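Local coordinates for protein precorrin-6Y C5,15-methyltransferase (Decarboxylating) (Geobacter metallireducens, PDB 3E05) that probably methylates and decarboxylates precorrin-6Y in adenosylcobalamin biosynthesis using S-adenosylmethionine, this chain being its C-terminal methyltransferase domain, at residues I138-V143 with E153-H158; V43-G48 with D126-R131; Q26-V31 with V187-A192; S53-A58 with I67-R72. All coordinates share one frame; numbering follows the deposited sequence.

Contact 1: residues I138-V143 with E153-H158; sequences IVLNAV and EFLEDH
Leu-155, near the end of helix 145-157, divides its two methyl groups between Ile-138 and Leu-140 on strand 137-142. The contact is small, 110 Å² in all, and purely apolar. Leu-155 CD1 continues the line of its chain, anti to CA (chi2 161°), and meets Leu-140 CD1 at 3.6 Å. The other branch, CD2, turns off to the side and lies 3.9 Å from Ile-138 CD1. The two encounters differ in direction. Leu-140 and Leu-155 run past each other in opposite senses, methyl alongside methyl, whereas the extended arm of Ile-138 crosses Leu-155 at a slant. Leu-140 is modelled in two conformers, so its close approach belongs to one of them and is the less certain half of the pair.

All three residues are buried. Ile-138 also packs on Val-128 of helix 121-131, Leu-140 touches Ile-114 of strand 111-114, and Leu-155 reaches Ala-192 on the antiparallel neighbour of the strand. Val-139, between the two touching strand residues, turns away from the helix and packs against Ile-189 on the other side of the sheet. Asn-141 belongs to that side too: its OD1 is hydrogen-bonded to Thr-32 OG1, while Asn-141 ND2 also makes a weak bond, 3.3 Å, to Leu-140 O. A strand followed directly by a helix that folds back over one face of the sheet is the repeating element of the Rossmann-like fold of class I methyltransferases, here at its fifth strand, 137-142.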
loop_
_atom_site.group_PDB
_atom_site.type_symbol
_atom_site.label_atom_id
_atom_site.label_comp_id
_atom_site.label_asym_id
_atom_site.label_seq_id
_atom_site.Cartn_x
_atom_site.Cartn_y
_atom_site.Cartn_z
ATOM N N ILE D 138 -13.749 9.505 19.177
ATOM C CA ILE D 138 -14.466 8.465 18.435
ATOM C C ILE D 138 -13.546 7.917 17.340
ATOM O O ILE D 138 -12.927 8.688 16.603
ATOM C CB ILE D 138 -15.746 8.999 17.764
ATOM C CG1 ILE D 138 -16.666 9.690 18.786
ATOM C CG2 ILE D 138 -16.488 7.882 17.022
ATOM C CD1 ILE D 138 -17.690 10.600 18.141
ATOM N N VAL D 139 -13.479 6.598 17.232
ATOM C CA VAL D 139 -12.740 5.928 16.151
ATOM C C VAL D 139 -13.688 4.952 15.442
ATOM O O VAL D 139 -14.535 4.300 16.070
ATOM C CB VAL D 139 -11.448 5.258 16.678
ATOM C CG1 VAL D 139 -10.690 4.454 15.558
ATOM C CG2 VAL D 139 -10.524 6.324 17.286
ATOM N N LEU D 140 -13.588 4.917 14.117
ATOM C CA LEU D 140 -14.339 3.959 13.310
ATOM C C LEU D 140 -13.408 3.325 12.318
ATOM O O LEU D 140 -12.525 3.980 11.774
ATOM C CB LEU D 140 -15.470 4.608 12.510
ATOM C CG LEU D 140 -16.489 5.555 13.106
ATOM C CD1 LEU D 140 -15.946 6.954 13.054
ATOM C CD2 LEU D 140 -17.770 5.452 12.302
ATOM N N ASN D 141 -13.602 2.032 12.083
ATOM C CA ASN D 141 -12.880 1.357 11.003
ATOM C C ASN D 141 -13.832 1.113 9.837
ATOM O O ASN D 141 -14.876 0.459 9.982
ATOM C CB ASN D 141 -12.256 0.040 11.465
ATOM C CG ASN D 141 -11.004 0.234 12.339
ATOM O OD1 ASN D 141 -10.377 -0.743 12.715
ATOM N ND2 ASN D 141 -10.633 1.467 12.628
ATOM N N ALA D 142 -13.492 1.665 8.682
ATOM C CA ALA D 142 -14.358 1.537 7.506
ATOM C C ALA D 142 -13.630 0.748 6.436
ATOM O O ALA D 142 -12.457 1.014 6.187
ATOM C CB ALA D 142 -14.718 2.894 6.991
ATOM N N VAL D 143 -14.323 -0.176 5.770
ATOM C CA VAL D 143 -13.731 -0.897 4.629
ATOM C C VAL D 143 -14.462 -0.626 3.290
ATOM O O VAL D 143 -13.951 -0.907 2.208
ATOM C CB VAL D 143 -13.559 -2.422 4.946
ATOM C CG1 VAL D 143 -14.872 -3.167 4.866
ATOM C CG2 VAL D 143 -12.538 -3.072 4.016
ATOM N N GLU D 153 -18.655 12.616 6.701
ATOM C CA GLU D 153 -19.716 13.612 6.535
ATOM C C GLU D 153 -20.481 13.898 7.839
ATOM O O GLU D 153 -20.665 15.056 8.204
ATOM C CB GLU D 153 -20.681 13.172 5.427
ATOM C CG GLU D 153 -21.755 14.206 5.072
ATOM C CD GLU D 153 -22.895 13.632 4.241
ATOM O OE1 GLU D 153 -22.648 12.755 3.382
ATOM O OE2 GLU D 153 -24.046 14.071 4.444
ATOM N N PHE D 154 -20.906 12.848 8.536
ATOM C CA PHE D 154 -21.684 12.995 9.783
ATOM C C PHE D 154 -20.880 13.561 10.945
ATOM O O PHE D 154 -21.379 14.388 11.702
ATOM C CB PHE D 154 -22.346 11.679 10.203
ATOM C CG PHE D 154 -23.226 11.067 9.149
ATOM C CD1 PHE D 154 -23.973 11.868 8.277
ATOM C CD2 PHE D 154 -23.325 9.682 9.036
ATOM C CE1 PHE D 154 -24.775 11.297 7.297
ATOM C CE2 PHE D 154 -24.138 9.100 8.067
ATOM C CZ PHE D 154 -24.864 9.910 7.193
ATOM N N LEU D 155 -19.639 13.114 11.081
ATOM C CA LEU D 155 -18.750 13.609 12.129
ATOM C C LEU D 155 -18.351 15.067 11.910
ATOM O O LEU D 155 -18.238 15.832 12.869
ATOM C CB LEU D 155 -17.494 12.729 12.235
ATOM C CG LEU D 155 -17.649 11.304 12.789
ATOM C CD1 LEU D 155 -16.446 10.489 12.391
ATOM C CD2 LEU D 155 -17.847 11.269 14.308
ATOM N N GLU D 156 -18.138 15.453 10.655
ATOM C CA GLU D 156 -17.849 16.855 10.347
ATOM C C GLU D 156 -19.054 17.781 10.530
ATOM O O GLU D 156 -18.884 18.960 10.862
ATOM C CB GLU D 156 -17.236 16.994 8.963
ATOM C CG GLU D 156 -15.774 16.548 8.941
ATOM C CD GLU D 156 -15.076 16.869 7.646
ATOM O OE1 GLU D 156 -15.771 17.044 6.619
ATOM O OE2 GLU D 156 -13.828 16.941 7.661
ATOM N N ASP D 157 -20.253 17.236 10.327
ATOM C CA ASP D 157 -21.511 17.937 10.602
ATOM C C ASP D 157 -21.667 18.301 12.072
ATOM O O ASP D 157 -22.279 19.327 12.399
ATOM C CB ASP D 157 -22.718 17.085 10.193
ATOM C CG ASP D 157 -22.973 17.098 8.704
ATOM O OD1 ASP D 157 -22.299 17.870 7.983
ATOM O OD2 ASP D 157 -23.849 16.321 8.257
ATOM N N HIS D 158 -21.123 17.455 12.951
ATOM C CA HIS D 158 -21.208 17.663 14.395
ATOM C C HIS D 158 -20.006 18.437 14.941
ATOM O O HIS D 158 -19.820 18.522 16.148
ATOM C CB HIS D 158 -21.360 16.326 15.131
ATOM C CG HIS D 158 -22.659 15.629 14.872
ATOM N ND1 HIS D 158 -23.883 16.208 15.134
ATOM C CD2 HIS D 158 -22.924 14.388 14.402
ATOM C CE1 HIS D 158 -24.846 15.361 14.815
ATOM N NE2 HIS D 158 -24.290 14.248 14.369
#

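Contact 2: residues V43-G48 with D126-R131; sequences VMWDIG and DAVDRR
Trp-45 presents the edge of its six-membered ring to Arg-131, and the guanidinium turns a face to it. Arg-131 NH1 is 3.6 Å from Trp-45 CH2, and Trp-45 CZ2 stands 3.5 Å above the Arg-131 guanidinium plane, offset toward its rim. The two planes are 66° apart. Bends at chi2 and chi3 fold the arginine chain back to the ring. Farther round the rim, Val-128 CG2 lies 4.0 Å from Trp-45 CZ3 and 3.9 Å from Ile-47 CD1, one methyl serving both strand residues. Strand 43-47 and helix 126-131 run antiparallel, at 178°, with axes 12.1 Å apart. The strand is the central first strand of the class I methyltransferase fold and leads into the glycine-rich turn that in relatives lies beside S-adenosylmethionine. With an alanine here the indole is lost, which would probably open a gap between strand and helix and deprive Val-128 and the Arg-131 guanidinium of their packing surface. Beyond this shell, Trp-45 NE1 is hydrogen-bonded to Pro-107 O. Arg-131 is anchored by a salt bridge from NH2 to Asp-108 and by hydrogen bonds to the carbonyls of Leu-103 and Leu-106.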
loop_
_atom_site.group_PDB
_atom_site.type_symbol
_atom_site.label_atom_id
_atom_site.label_comp_id
_atom_site.label_asym_id
_atom_site.label_seq_id
_atom_site.Cartn_x
_atom_site.Cartn_y
_atom_site.Cartn_z
ATOM N N VAL D 43 -14.239 5.117 30.373
ATOM C CA VAL D 43 -15.335 4.300 29.897
ATOM C C VAL D 43 -15.323 4.297 28.363
ATOM O O VAL D 43 -15.297 5.360 27.743
ATOM C CB VAL D 43 -16.710 4.784 30.437
ATOM C CG1 VAL D 43 -17.882 4.054 29.742
ATOM C CG2 VAL D 43 -16.783 4.582 31.957
ATOM N N MET D 44 -15.332 3.097 27.786
ATOM C CA MET D 44 -15.323 2.911 26.344
ATOM C C MET D 44 -16.558 2.140 25.872
ATOM O O MET D 44 -16.928 1.137 26.467
ATOM C CB MET D 44 -14.042 2.170 25.944
ATOM C CG MET D 44 -13.896 1.834 24.441
ATOM S SD MET D 44 -12.267 1.107 24.113
ATOM C CE MET D 44 -12.749 -0.080 22.888
ATOM N N TRP D 45 -17.196 2.611 24.800
ATOM C CA TRP D 45 -18.170 1.787 24.078
ATOM C C TRP D 45 -17.530 1.151 22.826
ATOM O O TRP D 45 -16.853 1.848 22.067
ATOM C CB TRP D 45 -19.355 2.631 23.614
ATOM C CG TRP D 45 -20.184 3.324 24.680
ATOM C CD1 TRP D 45 -20.138 3.133 26.039
ATOM C CD2 TRP D 45 -21.225 4.278 24.447
ATOM N NE1 TRP D 45 -21.066 3.945 26.666
ATOM C CE2 TRP D 45 -21.759 4.641 25.710
ATOM C CE3 TRP D 45 -21.751 4.871 23.295
ATOM C CZ2 TRP D 45 -22.792 5.577 25.849
ATOM C CZ3 TRP D 45 -22.780 5.814 23.437
ATOM C CH2 TRP D 45 -23.287 6.147 24.701
ATOM N N ASP D 46 -17.748 -0.150 22.619
ATOM C CA ASP D 46 -17.339 -0.835 21.398
ATOM C C ASP D 46 -18.635 -1.265 20.691
ATOM O O ASP D 46 -19.233 -2.299 21.017
ATOM C CB ASP D 46 -16.414 -2.015 21.738
ATOM C CG ASP D 46 -15.997 -2.858 20.528
ATOM O OD1 ASP D 46 -16.379 -2.593 19.356
ATOM O OD2 ASP D 46 -15.238 -3.822 20.768
ATOM N N ILE D 47 -19.064 -0.438 19.736
ATOM C CA ILE D 47 -20.295 -0.676 18.984
ATOM C C ILE D 47 -20.091 -1.576 17.764
ATOM O O ILE D 47 -19.319 -1.240 16.852
ATOM C CB ILE D 47 -20.951 0.648 18.574
ATOM C CG1 ILE D 47 -21.270 1.474 19.828
ATOM C CG2 ILE D 47 -22.224 0.394 17.732
ATOM C CD1 ILE D 47 -21.602 2.914 19.553
ATOM N N GLY D 48 -20.782 -2.717 17.761
ATOM C CA GLY D 48 -20.614 -3.738 16.732
ATOM C C GLY D 48 -19.333 -4.491 17.015
ATOM O O GLY D 48 -18.422 -4.526 16.178
ATOM N N ASP D 126 -25.060 10.302 15.852
ATOM C CA ASP D 126 -25.903 11.266 16.568
ATOM C C ASP D 126 -26.030 10.931 18.047
ATOM O O ASP D 126 -25.822 11.799 18.896
ATOM C CB ASP D 126 -27.294 11.346 15.937
ATOM C CG ASP D 126 -27.306 12.153 14.661
ATOM O OD1 ASP D 126 -28.389 12.632 14.281
ATOM O OD2 ASP D 126 -26.237 12.303 14.032
ATOM N N ALA D 127 -26.347 9.666 18.336
ATOM C CA ALA D 127 -26.508 9.182 19.704
ATOM C C ALA D 127 -25.205 9.260 20.507
ATOM O O ALA D 127 -25.214 9.714 21.650
ATOM C CB ALA D 127 -27.070 7.780 19.706
ATOM N N VAL D 128 -24.094 8.844 19.891
ATOM C CA VAL D 128 -22.754 8.949 20.492
ATOM C C VAL D 128 -22.332 10.393 20.771
ATOM O O VAL D 128 -21.783 10.683 21.839
ATOM C CB VAL D 128 -21.659 8.257 19.603
ATOM C CG1 VAL D 128 -20.270 8.649 20.061
ATOM C CG2 VAL D 128 -21.809 6.761 19.652
ATOM N N ASP D 129 -22.574 11.278 19.803
ATOM C CA ASP D 129 -22.218 12.700 19.894
ATOM C C ASP D 129 -22.900 13.385 21.088
ATOM O O ASP D 129 -22.270 14.170 21.803
ATOM C CB ASP D 129 -22.575 13.411 18.581
ATOM C CG ASP D 129 -22.481 14.932 18.673
ATOM O OD1 ASP D 129 -21.357 15.468 18.817
ATOM O OD2 ASP D 129 -23.540 15.593 18.568
ATOM N N ARG D 130 -24.170 13.055 21.313
ATOM C CA ARG D 130 -24.934 13.599 22.441
ATOM C C ARG D 130 -24.354 13.189 23.789
ATOM O O ARG D 130 -24.341 13.978 24.739
ATOM C CB ARG D 130 -26.411 13.200 22.334
ATOM C CG ARG D 130 -27.171 14.081 21.364
ATOM C CD ARG D 130 -28.267 13.339 20.627
ATOM N NE ARG D 130 -29.588 13.498 21.264
ATOM C CZ ARG D 130 -30.739 13.661 20.591
ATOM N NH1 ARG D 130 -31.888 13.793 21.266
ATOM N NH2 ARG D 130 -30.747 13.710 19.249
ATOM N N ARG D 131 -23.846 11.965 23.847
ATOM C CA ARG D 131 -23.354 11.380 25.085
ATOM C C ARG D 131 -21.859 11.592 25.353
ATOM O O ARG D 131 -21.426 11.467 26.503
ATOM C CB ARG D 131 -23.651 9.878 25.101
ATOM C CG ARG D 131 -25.134 9.501 24.921
ATOM C CD ARG D 131 -25.972 9.646 26.198
ATOM N NE ARG D 131 -25.331 9.043 27.366
ATOM C CZ ARG D 131 -25.364 7.754 27.682
ATOM N NH1 ARG D 131 -26.022 6.883 26.930
ATOM N NH2 ARG D 131 -24.733 7.334 28.769
#

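Contact 3: residues Q26-V31 with V187-A192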
loop_
_atom_site.group_PDB
_atom_site.type_symbol
_atom_site.label_atom_id
_atom_site.label_comp_id
_atom_site.label_asym_id
_atom_site.label_seq_id
_atom_site.Cartn_x
_atom_site.Cartn_y
_atom_site.Cartn_z
ATOM N N GLN D 26 -4.869 -8.061 13.653
ATOM C CA GLN D 26 -3.956 -7.637 14.715
ATOM C C GLN D 26 -3.242 -6.286 14.542
ATOM O O GLN D 26 -3.248 -5.467 15.463
ATOM C CB GLN D 26 -2.943 -8.760 14.944
ATOM C CG GLN D 26 -1.922 -8.506 16.018
ATOM C CD GLN D 26 -0.623 -9.189 15.691
ATOM O OE1 GLN D 26 0.353 -8.541 15.342
ATOM N NE2 GLN D 26 -0.615 -10.515 15.763
ATOM N N GLU D 27 -2.634 -6.065 13.373
ATOM C CA GLU D 27 -1.925 -4.830 13.057
ATOM C C GLU D 27 -2.823 -3.599 13.109
ATOM O O GLU D 27 -2.505 -2.610 13.803
ATOM C CB GLU D 27 -1.232 -4.959 11.701
ATOM C CG GLU D 27 -0.214 -6.128 11.625
ATOM C CD GLU D 27 -0.834 -7.493 11.324
ATOM O OE1 GLU D 27 -2.068 -7.621 11.083
ATOM O OE2 GLU D 27 -0.064 -8.468 11.349
ATOM N N VAL D 28 -3.956 -3.691 12.409
ATOM C CA VAL D 28 -4.977 -2.648 12.349
ATOM C C VAL D 28 -5.597 -2.417 13.746
ATOM O O VAL D 28 -5.865 -1.297 14.127
ATOM C CB VAL D 28 -6.040 -2.988 11.268
ATOM C CG1 VAL D 28 -7.340 -2.238 11.502
ATOM C CG2 VAL D 28 -5.492 -2.669 9.874
ATOM N N ARG D 29 -5.773 -3.488 14.504
ATOM C CA ARG D 29 -6.237 -3.393 15.886
ATOM C C ARG D 29 -5.305 -2.508 16.719
ATOM O O ARG D 29 -5.761 -1.649 17.423
ATOM C CB ARG D 29 -6.331 -4.789 16.506
ATOM C CG ARG D 29 -7.156 -4.869 17.782
ATOM C CD ARG D 29 -7.048 -6.275 18.378
ATOM N NE ARG D 29 -7.366 -7.320 17.405
ATOM C CZ ARG D 29 -6.716 -8.482 17.301
ATOM N NH1 ARG D 29 -5.702 -8.764 18.109
ATOM N NH2 ARG D 29 -7.069 -9.368 16.376
ATOM N N ALA D 30 -4.001 -2.756 16.636
ATOM C CA ALA D 30 -2.994 -1.957 17.354
ATOM C C ALA D 30 -3.084 -0.480 16.972
ATOM O O ALA D 30 -3.148 0.375 17.846
ATOM C CB ALA D 30 -1.599 -2.486 17.092
ATOM N N VAL D 31 -3.135 -0.184 15.667
ATOM C CA VAL D 31 -3.280 1.211 15.206
ATOM C C VAL D 31 -4.595 1.835 15.725
ATOM O O VAL D 31 -4.611 2.988 16.161
ATOM C CB VAL D 31 -3.248 1.315 13.647
ATOM C CG1 VAL D 31 -3.279 2.779 13.203
ATOM C CG2 VAL D 31 -2.004 0.622 13.080
ATOM N N VAL D 187 -7.805 -0.920 5.343
ATOM C CA VAL D 187 -8.768 -0.435 6.329
ATOM C C VAL D 187 -8.592 1.061 6.512
ATOM O O VAL D 187 -7.476 1.577 6.642
ATOM C CB VAL D 187 -8.683 -1.190 7.717
ATOM C CG1 VAL D 187 -9.780 -0.710 8.676
ATOM C CG2 VAL D 187 -8.785 -2.708 7.551
ATOM N N TYR D 188 -9.713 1.775 6.506
ATOM C CA TYR D 188 -9.680 3.199 6.755
ATOM C C TYR D 188 -10.004 3.430 8.224
ATOM O O TYR D 188 -11.117 3.147 8.653
ATOM C CB TYR D 188 -10.728 3.902 5.880
ATOM C CG TYR D 188 -10.366 3.865 4.413
ATOM C CD1 TYR D 188 -9.595 4.890 3.853
ATOM C CD2 TYR D 188 -10.747 2.793 3.601
ATOM C CE1 TYR D 188 -9.263 4.881 2.481
ATOM C CE2 TYR D 188 -10.386 2.752 2.241
ATOM C CZ TYR D 188 -9.655 3.805 1.692
ATOM O OH TYR D 188 -9.288 3.763 0.359
ATOM N N ILE D 189 -9.009 3.899 8.977
ATOM C CA ILE D 189 -9.189 4.203 10.394
ATOM C C ILE D 189 -9.511 5.688 10.535
ATOM O O ILE D 189 -8.673 6.561 10.300
ATOM C CB ILE D 189 -7.943 3.805 11.217
ATOM C CG1 ILE D 189 -7.684 2.300 11.041
ATOM C CG2 ILE D 189 -8.098 4.211 12.688
ATOM C CD1 ILE D 189 -6.350 1.818 11.542
ATOM N N ILE D 190 -10.750 5.949 10.945
ATOM C CA ILE D 190 -11.267 7.314 11.070
ATOM C C ILE D 190 -11.268 7.727 12.541
ATOM O O ILE D 190 -11.899 7.062 13.357
ATOM C CB ILE D 190 -12.702 7.392 10.504
ATOM C CG1 ILE D 190 -12.730 6.879 9.063
ATOM C CG2 ILE D 190 -13.253 8.825 10.607
ATOM C CD1 ILE D 190 -14.105 6.561 8.527
ATOM N N THR D 191 -10.552 8.802 12.861
ATOM C CA THR D 191 -10.464 9.342 14.213
ATOM C C THR D 191 -11.087 10.731 14.282
ATOM O O THR D 191 -10.772 11.604 13.481
ATOM C CB THR D 191 -9.013 9.348 14.707
ATOM O OG1 THR D 191 -8.462 8.041 14.507
ATOM C CG2 THR D 191 -8.938 9.696 16.211
ATOM N N ALA D 192 -11.977 10.923 15.254
ATOM C CA ALA D 192 -12.709 12.175 15.387
ATOM C C ALA D 192 -12.692 12.651 16.828
ATOM O O ALA D 192 -12.910 11.869 17.755
ATOM C CB ALA D 192 -14.125 12.008 14.897
#
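Glu-27 OE2 is gripped by two lysines, in salt bridges with Lys-171 of its own chain and Lys-35 of the third subunit, and the next residue of the helix, Val-28, turns to the strand and packs on Val-187. The contact itself is apolar. Val-28 and Val-187 meet at a slant with their branches matched: CG1 of Val-28 is 4.0 Å from CG1 of Val-187, and CG2 of Val-28 is likewise 4.0 Å from CG2 of Val-187. Ile-189 stretches out with CD1 anti to CA (chi2 168°), which carries this methyl to Val-31, Ile-189 CD1 lying 3.6 Å from Val-31 CG1. The same Ile-189 CD1 is 4.2 Å from Val-28 CG1, so it touches residues three apart on the helix. Cutting Val-28 back to an alanine is likely to open a gap over both methyls of Val-187 and take one of its helix neighbours from Ile-189 CD1.

Val-31 also packs on Val-31 of the third subunit, so the helix lies at an interface of the tetramer. Its axis runs 13° from that of strand 187-192, at 10.1 Å. The arrangement lays the helix preceding the first strand almost parallel to the antiparallel strand 180-193, inserted between 137-142 and 161-173 in the 3-2-1-4-5-7-6 strand order characteristic of class I methyltransferases.

Contact 4: residues S53-A58 with I67-R72; sequences SVSIEA and IFALER
Ile-67 and Ser-55 bury the most surface here, 62 and 57 Å², and they meet through the CG2 branch of the isoleucine. Ile-67 CG2 is 3.4 Å from Ser-55 OG, a close approach of methyl to hydroxyl. The same Ser-55 OG lies 3.6 Å from Ala-69 CB, two residues along the strand, so two methyl groups border it. Ser-55 OG stands beside its own backbone N (chi1 -85°) and is hydrogen-bonded with Asp-46 OD2 on strand 43-47; this buried hydroxyl is thus satisfied although its neighbours across the contact are methyl groups. The other branch of Ile-67 heads for Ala-58, with Ile-67 CD1 4.3 Å from Ala-58 C. Its chi2 of 103° lies off the staggered positions and points CD1 that way; CG2 and CD1 thus face Ser-55 and Ala-58, three residues apart on the helix. The small residues Ser-55 and Ala-58 let helix 53-58 lie close, its axis 9.1 Å from that of strand 67-71 and antiparallel to it at 173°.

The contact joins the helix and second strand of the beta-alpha-beta unit 43-47, 53-61, 66-71. Val-54, Ala-58 and Ile-67 all pack on Met-44 of the first strand, Ile-67 and Ala-69 touch Val-92 of strand 92-96, and Ile-56 turns away from strand 67-71 to helix 74-86.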
loop_
_atom_site.group_PDB
_atom_site.type_symbol
_atom_site.label_atom_id
_atom_site.label_comp_id
_atom_site.label_asym_id
_atom_site.label_seq_id
_atom_site.Cartn_x
_atom_site.Cartn_y
_atom_site.Cartn_z
ATOM N N SER D 53 -12.309 -8.327 19.819
ATOM C CA SER D 53 -10.845 -8.262 19.911
ATOM C C SER D 53 -10.338 -6.870 20.297
ATOM O O SER D 53 -9.354 -6.751 21.030
ATOM C CB SER D 53 -10.177 -8.757 18.620
ATOM O OG SER D 53 -10.368 -7.842 17.558
ATOM N N VAL D 54 -11.014 -5.826 19.814
ATOM C CA VAL D 54 -10.688 -4.443 20.174
ATOM C C VAL D 54 -10.970 -4.225 21.654
ATOM O O VAL D 54 -10.103 -3.752 22.383
ATOM C CB VAL D 54 -11.461 -3.413 19.317
ATOM C CG1 VAL D 54 -11.102 -1.962 19.710
ATOM C CG2 VAL D 54 -11.184 -3.665 17.808
ATOM N N SER D 55 -12.172 -4.600 22.086
ATOM C CA SER D 55 -12.576 -4.527 23.503
ATOM C C SER D 55 -11.600 -5.248 24.416
ATOM O O SER D 55 -11.248 -4.731 25.475
ATOM C CB SER D 55 -13.957 -5.152 23.685
ATOM O OG SER D 55 -14.958 -4.204 23.420
ATOM N N ILE D 56 -11.148 -6.420 23.982
ATOM C CA ILE D 56 -10.288 -7.269 24.811
ATOM C C ILE D 56 -8.890 -6.673 24.998
ATOM O O ILE D 56 -8.394 -6.580 26.120
ATOM C CB ILE D 56 -10.247 -8.714 24.278
ATOM C CG1 ILE D 56 -11.564 -9.424 24.617
ATOM C CG2 ILE D 56 -9.063 -9.493 24.826
ATOM C CD1 ILE D 56 -11.743 -10.729 23.885
ATOM N N GLU D 57 -8.256 -6.244 23.911
ATOM C CA GLU D 57 -6.955 -5.564 24.041
ATOM C C GLU D 57 -7.035 -4.168 24.702
ATOM O O GLU D 57 -6.150 -3.790 25.471
ATOM C CB GLU D 57 -6.191 -5.572 22.701
ATOM C CG GLU D 57 -5.699 -6.973 22.325
ATOM C CD GLU D 57 -4.817 -6.998 21.109
ATOM O OE1 GLU D 57 -4.507 -5.918 20.565
ATOM O OE2 GLU D 57 -4.438 -8.102 20.677
ATOM N N ALA D 58 -8.123 -3.438 24.447
ATOM C CA ALA D 58 -8.420 -2.189 25.168
ATOM C C ALA D 58 -8.480 -2.400 26.686
ATOM O O ALA D 58 -8.005 -1.557 27.456
ATOM C CB ALA D 58 -9.723 -1.618 24.712
ATOM N N ILE D 67 -15.362 -1.211 29.858
ATOM C CA ILE D 67 -15.634 -1.356 28.425
ATOM C C ILE D 67 -16.970 -2.054 28.197
ATOM O O ILE D 67 -17.266 -3.071 28.821
ATOM C CB ILE D 67 -14.468 -2.096 27.705
ATOM C CG1 ILE D 67 -13.177 -1.275 27.795
ATOM C CG2 ILE D 67 -14.784 -2.370 26.250
ATOM C CD1 ILE D 67 -12.208 -1.776 28.789
ATOM N N PHE D 68 -17.781 -1.488 27.306
ATOM C CA PHE D 68 -19.090 -2.039 26.986
ATOM C C PHE D 68 -19.132 -2.395 25.509
ATOM O O PHE D 68 -18.990 -1.520 24.648
ATOM C CB PHE D 68 -20.188 -1.043 27.373
ATOM C CG PHE D 68 -20.184 -0.705 28.842
ATOM C CD1 PHE D 68 -20.893 -1.497 29.748
ATOM C CD2 PHE D 68 -19.453 0.381 29.323
ATOM C CE1 PHE D 68 -20.875 -1.213 31.114
ATOM C CE2 PHE D 68 -19.427 0.671 30.682
ATOM C CZ PHE D 68 -20.143 -0.133 31.579
ATOM N N ALA D 69 -19.297 -3.686 25.250
ATOM C CA ALA D 69 -19.229 -4.263 23.915
ATOM C C ALA D 69 -20.620 -4.648 23.434
ATOM O O ALA D 69 -21.226 -5.609 23.941
ATOM C CB ALA D 69 -18.306 -5.482 23.929
ATOM N N LEU D 70 -21.118 -3.885 22.462
ATOM C CA LEU D 70 -22.464 -4.054 21.933
ATOM C C LEU D 70 -22.463 -4.858 20.643
ATOM O O LEU D 70 -21.724 -4.538 19.701
ATOM C CB LEU D 70 -23.129 -2.699 21.695
ATOM C CG LEU D 70 -23.849 -2.076 22.888
ATOM C CD1 LEU D 70 -22.867 -1.383 23.802
ATOM C CD2 LEU D 70 -24.881 -1.087 22.388
ATOM N N GLU D 71 -23.304 -5.891 20.597
ATOM C CA GLU D 71 -23.396 -6.763 19.429
ATOM C C GLU D 71 -24.811 -7.301 19.246
ATOM O O GLU D 71 -25.426 -7.781 20.201
ATOM C CB GLU D 71 -22.374 -7.900 19.538
ATOM C CG GLU D 71 -22.382 -8.939 18.402
ATOM C CD GLU D 71 -22.202 -8.320 17.027
ATOM O OE1 GLU D 71 -21.184 -7.645 16.792
ATOM O OE2 GLU D 71 -23.097 -8.501 16.178
ATOM N N ARG D 72 -25.318 -7.197 18.016
ATOM C CA ARG D 72 -26.682 -7.625 17.678
ATOM C C ARG D 72 -26.789 -9.090 17.217
ATOM O O ARG D 72 -27.806 -9.737 17.443
ATOM C CB ARG D 72 -27.297 -6.678 16.625
ATOM C CG ARG D 72 -26.687 -6.795 15.224
ATOM C CD ARG D 72 -27.064 -5.624 14.340
ATOM N NE ARG D 72 -26.982 -5.929 12.912
ATOM C CZ ARG D 72 -25.883 -5.811 12.172
ATOM N NH1 ARG D 72 -24.742 -5.389 12.711
ATOM N NH2 ARG D 72 -25.923 -6.114 10.881
#

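In the fold
Following the chain from the N terminus, contact 3 opens first, at helix 26-35, and closes only at the last strand, so the other three lie within its span. Contact 2 opens next, on strand 43-47, and closes at helix 121-131; contact 4, a short local loop, falls inside it. Contact 1 comes after contact 2 in series. None cross. All four reach the same sheet. Contacts 2 and 4 meet where strands 43-47 and 66-71 lie side by side, contacts 1 and 3 where 137-142 and 180-193 pair. A probable His-158 to Asp-126 hydrogen bond, in one histidine conformer, links contacts 1 and 2, and an Arg-29 to Glu-57 salt bridge links 3 and 4.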